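Local structure of glutathione S-transferase (Natrialba magadii ATCC 43099, 6GZF) at residues 251-254 with 255-259; 294-297 with 298-302. The protein probably catalyses glutathione-dependent transfer reactions, as a Xi-class glutathione transferase of the glutathionyl-hydroquinone reductase type. All coordinates share one frame; numbering follows the deposited sequence.

Interactions 1 and 2 are both buried, local contacts within one C-terminal GST range, and they illustrate how residues a few positions apart can shape a site. Interaction 1 spans helix 250-254 and the residues after it; interaction 2 covers the end of helix 290-299 and the residues that follow. The two elements pack together and share polar links: N252 O meets Y298 OH, and H257 NE2 meets H301 ND1. Each also supplies a tyrosine to the predicted active site. Interaction 1 depends on backbone bonds, one water and offset aromatic rings, and meets the second subunit through several residues, interaction 2 through Y298. Interaction 2 adds a threonine hydroxyl bond and a histidine-rich cluster, with a partly exposed flank at E295 and T299.

Interaction 1 (251-254 with 255-259); sequences DNVY and HTHFM
V253 and H257 are joined through the backbone: H257 N donates to V253 O at 2.7 Å, a bond that spans four residues. T256 N reaches the same V253 O at 3.2 Å, though this second bond is weak, and so is the one from F258 N to Y254 O. Two residues before V253, at D251, the connection passes through a water, which donates to D251 O at 2.6 Å and is also bonded to T256 OG1. That hydroxyl has a further partner in N261 of the second subunit, placing this turn beside the dimer interface.

Outward from the backbone, the side chains of V253 and H257 run side by side, with V253 CG1 4.1 Å from H257 CB. Y254 and F258 do likewise on another flank of the turn. In both, CG is anti to the carbonyl carbon (chi1 -65° in Y254 and -82° in F258), which sends the two rings off in the same direction. Their planes differ by just 10°, but the rings are offset and meet only along their near sides: Y254 CD1 lies 3.6 Å from F258 CD2, whereas the centroids are 5.8 Å apart. At the far end of Y254, OH is hydrogen-bonded to Y196 OH, and Y196 also meets the F258 ring edge-to-face.

With an alanine in place of Y254, F258 would probably lose the ring that flanks it and Y196 one partner of its hydroxyl. Y254 is predicted to lower the pKa of the active-site cysteine, and Y196 to act as proton donor or acceptor. The arrangement is thus consistent with the tyrosine-lined active site predicted for this Xi-class glutathione transferase.

Interaction 2 (294-297 with 298-302); sequences TEHY and YTTHP
At the C-terminal end of helix 290-299, E295 and T299 meet one turn apart, on the helix that brings Y297 to the predicted active site. T299 OG1 donates to E295 O at 2.5 Å from a position tilted 21° out of the carbonyl plane; T299 N adds a weak bond to the same oxygen. With chi1 at 75°, OG1 sits between the backbone N and the carbonyl carbon, from where it folds back on the preceding turn. A water donates to both T299 OG1 and E295 OE2, and the carboxylate also forms a salt bridge with K103.

T300 N continues the pattern, bonding to H296 O at 2.9 Å. T300 CB lies over one face of the H296 imidazole in a CH-pi contact, 4.3 Å from the centroid, while H296 ND1 bonds to P90 O. H301 then closes an aromatic cluster with H296 and Y297: both pairings are oblique, and Y297 CD2 lies 4.0 Å from H301 CE1. The Y297 hydroxyl is hydrogen-bonded to Y196, and H296 packs near W97, a predicted glutathione-binding residue. The aromatic cluster is consistent with a helix end that lines the predicted active site.

Interaction 1 (251-254 with 255-259)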
ATOM      1  N   ASP A 251       1.497  10.098  -0.674  1.00 22.95           N
ATOM      2  CA  ASP A 251       0.939   9.327  -1.783  1.00 25.09           C
ATOM      3  C   ASP A 251       1.952   8.411  -2.464  1.00 23.55           C
ATOM      4  O   ASP A 251       1.569   7.484  -3.177  1.00 23.17           O
ATOM      5  CB  ASP A 251       0.322  10.273  -2.816  1.00 28.64           C
ATOM      6  CG  ASP A 251      -0.946  10.933  -2.312  1.00 25.84           C
ATOM      7  OD1 ASP A 251      -1.221  10.835  -1.097  1.00 26.23           O
ATOM      8  OD2 ASP A 251      -1.669  11.545  -3.127  1.00 24.90           O
ATOM      9  N   ASN A 252       3.238   8.663  -2.248  1.00 28.17           N
ATOM     10  CA  ASN A 252       4.279   7.823  -2.832  1.00 29.06           C
ATOM     11  C   ASN A 252       4.779   6.759  -1.861  1.00 29.34           C
ATOM     12  O   ASN A 252       5.312   5.731  -2.277  1.00 34.20           O
ATOM     13  CB  ASN A 252       5.457   8.678  -3.309  1.00 26.53           C
ATOM     14  CG  ASN A 252       5.304   9.131  -4.750  1.00 31.69           C
ATOM     15  OD1 ASN A 252       4.789  10.216  -5.021  1.00 26.22           O
ATOM     16  ND2 ASN A 252       5.756   8.300  -5.683  1.00 35.61           N
ATOM     17  N   VAL A 253       4.609   7.010  -0.566  1.00 23.70           N
ATOM     18  CA  VAL A 253       5.149   6.117   0.455  1.00 25.68           C
ATOM     19  C   VAL A 253       4.126   5.721   1.519  1.00 23.25           C
ATOM     20  O   VAL A 253       3.758   4.551   1.626  1.00 19.16           O
ATOM     21  CB  VAL A 253       6.363   6.754   1.161  1.00 17.44           C
ATOM     22  CG1 VAL A 253       6.801   5.899   2.335  1.00 21.60           C
ATOM     23  CG2 VAL A 253       7.508   6.951   0.181  1.00 23.04           C
ATOM     24  N   TYR A 254       3.676   6.699   2.300  1.00 16.29           N
ATOM     25  CA  TYR A 254       2.826   6.449   3.464  1.00 21.63           C
ATOM     26  C   TYR A 254       1.551   5.682   3.123  1.00 23.87           C
ATOM     27  O   TYR A 254       1.126   4.801   3.871  1.00 18.61           O
ATOM     28  CB  TYR A 254       2.461   7.774   4.136  1.00 22.88           C
ATOM     29  CG  TYR A 254       3.638   8.510   4.737  1.00 20.41           C
ATOM     30  CD1 TYR A 254       4.777   7.828   5.147  1.00 18.35           C
ATOM     31  CD2 TYR A 254       3.612   9.891   4.886  1.00 16.80           C
ATOM     32  CE1 TYR A 254       5.853   8.500   5.695  1.00 18.02           C
ATOM     33  CE2 TYR A 254       4.684  10.569   5.432  1.00 20.05           C
ATOM     34  CZ  TYR A 254       5.801   9.869   5.835  1.00 19.99           C
ATOM     35  OH  TYR A 254       6.870  10.543   6.380  1.00 19.43           O
ATOM     36  N   HIS A 255       0.953   6.023   1.987  1.00 20.43           N
ATOM     37  CA  HIS A 255      -0.307   5.431   1.553  1.00 19.80           C
ATOM     38  C   HIS A 255      -0.193   3.925   1.315  1.00 25.19           C
ATOM     39  O   HIS A 255      -1.077   3.159   1.699  1.00 20.25           O
ATOM     40  CB  HIS A 255      -0.790   6.131   0.281  1.00 23.28           C
ATOM     41  CG  HIS A 255      -2.161   5.721  -0.158  1.00 21.62           C
ATOM     42  ND1 HIS A 255      -2.429   4.490  -0.715  1.00 21.82           N
ATOM     43  CD2 HIS A 255      -3.339   6.386  -0.132  1.00 22.24           C
ATOM     44  CE1 HIS A 255      -3.713   4.411  -1.010  1.00 26.04           C
ATOM     45  NE2 HIS A 255      -4.290   5.549  -0.664  1.00 27.71           N
ATOM     46  N   THR A 256       0.901   3.508   0.687  1.00 21.12           N
ATOM     47  CA  THR A 256       1.083   2.109   0.315  1.00 18.76           C
ATOM     48  C   THR A 256       2.008   1.364   1.269  1.00 23.20           C
ATOM     49  O   THR A 256       1.632   0.338   1.837  1.00 31.12           O
ATOM     50  CB  THR A 256       1.646   1.984  -1.111  1.00 19.02           C
ATOM     51  OG1 THR A 256       0.697   2.508  -2.047  1.00 21.16           O
ATOM     52  CG2 THR A 256       1.929   0.528  -1.446  1.00 17.87           C
ATOM     53  N   HIS A 257       3.220   1.885   1.432  1.00 24.24           N
ATOM     54  CA  HIS A 257       4.236   1.236   2.254  1.00 26.34           C
ATOM     55  C   HIS A 257       3.815   1.141   3.718  1.00 24.72           C
ATOM     56  O   HIS A 257       4.039   0.122   4.371  1.00 21.92           O
ATOM     57  CB  HIS A 257       5.567   1.981   2.139  1.00 21.57           C
ATOM     58  CG  HIS A 257       6.673   1.369   2.938  1.00 21.51           C
ATOM     59  ND1 HIS A 257       7.072   0.058   2.776  1.00 22.07           N
ATOM     60  CD2 HIS A 257       7.468   1.886   3.905  1.00 23.06           C
ATOM     61  CE1 HIS A 257       8.061  -0.205   3.609  1.00 23.93           C
ATOM     62  NE2 HIS A 257       8.323   0.887   4.305  1.00 21.94           N
ATOM     63  N   PHE A 258       3.207   2.207   4.230  1.00 24.41           N
ATOM     64  CA  PHE A 258       2.750   2.231   5.615  1.00 25.52           C
ATOM     65  C   PHE A 258       1.260   1.915   5.720  1.00 25.01           C
ATOM     66  O   PHE A 258       0.677   1.993   6.801  1.00 26.23           O
ATOM     67  CB  PHE A 258       3.046   3.589   6.256  1.00 21.46           C
ATOM     68  CG  PHE A 258       4.458   3.731   6.752  1.00 20.15           C
ATOM     69  CD1 PHE A 258       5.321   2.648   6.745  1.00 23.44           C
ATOM     70  CD2 PHE A 258       4.920   4.944   7.233  1.00 19.72           C
ATOM     71  CE1 PHE A 258       6.617   2.775   7.204  1.00 26.10           C
ATOM     72  CE2 PHE A 258       6.216   5.076   7.692  1.00 23.02           C
ATOM     73  CZ  PHE A 258       7.065   3.990   7.678  1.00 28.23           C
ATOM     74  N   MET A 259       0.659   1.570   4.584  1.00 20.35           N
ATOM     75  CA  MET A 259      -0.735   1.132   4.522  1.00 28.53           C
ATOM     76  C   MET A 259      -1.730   2.154   5.073  1.00 26.93           C
ATOM     77  O   MET A 259      -2.750   1.784   5.654  1.00 22.99           O
ATOM     78  CB  MET A 259      -0.898  -0.200   5.260  1.00 34.63           C
ATOM     79  CG  MET A 259      -0.856  -1.415   4.349  1.00 25.51           C
ATOM     80  SD  MET A 259      -0.720  -2.980   5.231  1.00 25.98           S
ATOM     81  CE  MET A 259       1.059  -3.137   5.360  1.00 46.88           C
TER
HETATM   82  O   HOH W   1       1.759   5.038  -2.234  1.00 26.65           O

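Interaction 2 (294-297 with 298-302)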
ATOM      1  N   THR A 294      11.753   7.387  -1.924  1.00 23.04           N
ATOM      2  CA  THR A 294      11.239   6.074  -2.303  1.00 22.58           C
ATOM      3  C   THR A 294      12.255   4.964  -2.044  1.00 23.94           C
ATOM      4  O   THR A 294      11.887   3.856  -1.658  1.00 29.52           O
ATOM      5  CB  THR A 294      10.826   6.035  -3.786  1.00 30.66           C
ATOM      6  OG1 THR A 294      11.926   6.452  -4.605  1.00 25.80           O
ATOM      7  CG2 THR A 294       9.642   6.955  -4.033  1.00 29.22           C
ATOM      8  N   GLU A 295      13.532   5.263  -2.257  1.00 23.11           N
ATOM      9  CA  GLU A 295      14.579   4.266  -2.066  1.00 23.84           C
ATOM     10  C   GLU A 295      14.729   3.896  -0.595  1.00 20.41           C
ATOM     11  O   GLU A 295      14.925   2.729  -0.254  1.00 20.10           O
ATOM     12  CB  GLU A 295      15.918   4.768  -2.612  1.00 18.53           C
ATOM     13  CG  GLU A 295      17.036   3.735  -2.523  1.00 16.56           C
ATOM     14  CD  GLU A 295      18.387   4.284  -2.932  1.00 26.01           C
ATOM     15  OE1 GLU A 295      18.429   5.378  -3.532  1.00 32.50           O
ATOM     16  OE2 GLU A 295      19.407   3.616  -2.653  1.00 25.07           O
ATOM     17  N   HIS A 296      14.640   4.897   0.272  1.00 23.36           N
ATOM     18  CA  HIS A 296      14.788   4.670   1.704  1.00 20.29           C
ATOM     19  C   HIS A 296      13.652   3.823   2.262  1.00 20.14           C
ATOM     20  O   HIS A 296      13.876   2.739   2.786  1.00 22.50           O
ATOM     21  CB  HIS A 296      14.859   6.002   2.453  1.00 16.03           C
ATOM     22  CG  HIS A 296      14.875   5.858   3.944  1.00 19.85           C
ATOM     23  ND1 HIS A 296      16.014   5.543   4.653  1.00 19.29           N
ATOM     24  CD2 HIS A 296      13.886   5.992   4.861  1.00 17.93           C
ATOM     25  CE1 HIS A 296      15.727   5.486   5.940  1.00 22.24           C
ATOM     26  NE2 HIS A 296      14.443   5.754   6.095  1.00 26.89           N
ATOM     27  N   TYR A 297      12.426   4.313   2.138  1.00 19.88           N
ATOM     28  CA  TYR A 297      11.295   3.671   2.795  1.00 23.92           C
ATOM     29  C   TYR A 297      10.987   2.271   2.266  1.00 18.86           C
ATOM     30  O   TYR A 297      10.485   1.428   3.006  1.00 19.65           O
ATOM     31  CB  TYR A 297      10.058   4.556   2.677  1.00 22.49           C
ATOM     32  CG  TYR A 297      10.105   5.756   3.590  1.00 23.26           C
ATOM     33  CD1 TYR A 297      10.826   6.890   3.240  1.00 24.43           C
ATOM     34  CD2 TYR A 297       9.442   5.752   4.810  1.00 23.59           C
ATOM     35  CE1 TYR A 297      10.879   7.986   4.075  1.00 20.78           C
ATOM     36  CE2 TYR A 297       9.489   6.844   5.651  1.00 14.79           C
ATOM     37  CZ  TYR A 297      10.209   7.959   5.279  1.00 20.35           C
ATOM     38  OH  TYR A 297      10.260   9.050   6.113  1.00 19.33           O
ATOM     39  N   TYR A 298      11.296   2.017   1.000  1.00 24.80           N
ATOM     40  CA  TYR A 298      10.945   0.733   0.397  1.00 21.18           C
ATOM     41  C   TYR A 298      12.045  -0.327   0.498  1.00 22.60           C
ATOM     42  O   TYR A 298      11.768  -1.514   0.332  1.00 27.61           O
ATOM     43  CB  TYR A 298      10.552   0.926  -1.072  1.00 15.90           C
ATOM     44  CG  TYR A 298       9.158   1.490  -1.260  1.00 19.57           C
ATOM     45  CD1 TYR A 298       8.035   0.691  -1.079  1.00 24.45           C
ATOM     46  CD2 TYR A 298       8.964   2.816  -1.627  1.00 18.71           C
ATOM     47  CE1 TYR A 298       6.760   1.198  -1.248  1.00 19.07           C
ATOM     48  CE2 TYR A 298       7.693   3.331  -1.800  1.00 21.08           C
ATOM     49  CZ  TYR A 298       6.595   2.518  -1.610  1.00 21.46           C
ATOM     50  OH  TYR A 298       5.327   3.026  -1.780  1.00 20.36           O
ATOM     51  N   THR A 299      13.280   0.084   0.774  1.00 17.68           N
ATOM     52  CA  THR A 299      14.391  -0.872   0.821  1.00 20.30           C
ATOM     53  C   THR A 299      15.134  -0.915   2.161  1.00 23.16           C
ATOM     54  O   THR A 299      16.021  -1.746   2.347  1.00 25.80           O
ATOM     55  CB  THR A 299      15.430  -0.582  -0.285  1.00 20.60           C
ATOM     56  OG1 THR A 299      16.204   0.571   0.068  1.00 19.33           O
ATOM     57  CG2 THR A 299      14.750  -0.353  -1.625  1.00 16.19           C
ATOM     58  N   THR A 300      14.775  -0.032   3.088  1.00 24.56           N
ATOM     59  CA  THR A 300      15.470   0.047   4.373  1.00 24.08           C
ATOM     60  C   THR A 300      14.635  -0.628   5.469  1.00 25.13           C
ATOM     61  O   THR A 300      15.140  -0.949   6.547  1.00 31.12           O
ATOM     62  CB  THR A 300      15.806   1.537   4.720  1.00 27.73           C
ATOM     63  OG1 THR A 300      17.049   1.898   4.103  1.00 32.13           O
ATOM     64  CG2 THR A 300      15.912   1.801   6.217  1.00 32.60           C
ATOM     65  N   HIS A 301      13.368  -0.895   5.167  1.00 27.87           N
ATOM     66  CA  HIS A 301      12.468  -1.544   6.121  1.00 31.76           C
ATOM     67  C   HIS A 301      12.170  -2.998   5.739  1.00 31.85           C
ATOM     68  O   HIS A 301      11.223  -3.261   4.999  1.00 36.08           O
ATOM     69  CB  HIS A 301      11.157  -0.762   6.227  1.00 23.70           C
ATOM     70  CG  HIS A 301      11.330   0.658   6.671  1.00 28.64           C
ATOM     71  ND1 HIS A 301      10.303   1.573   6.648  1.00 29.27           N
ATOM     72  CD2 HIS A 301      12.414   1.316   7.148  1.00 25.95           C
ATOM     73  CE1 HIS A 301      10.744   2.739   7.094  1.00 28.89           C
ATOM     74  NE2 HIS A 301      12.021   2.607   7.404  1.00 24.68           N
ATOM     75  N   PRO A 302      12.972  -3.947   6.254  1.00 33.40           N
ATOM     76  CA  PRO A 302      12.804  -5.367   5.917  1.00 34.39           C
ATOM     77  C   PRO A 302      11.518  -5.982   6.470  1.00 38.54           C
ATOM     78  O   PRO A 302      10.902  -6.802   5.794  1.00 42.64           O
ATOM     79  CB  PRO A 302      14.031  -6.027   6.563  1.00 24.99           C
ATOM     80  CG  PRO A 302      15.005  -4.917   6.782  1.00 25.91           C
ATOM     81  CD  PRO A 302      14.152  -3.733   7.105  1.00 32.52           C
TER
HETATM   82  O   HOH W   2      18.395   0.928  -1.674  1.00 27.07           O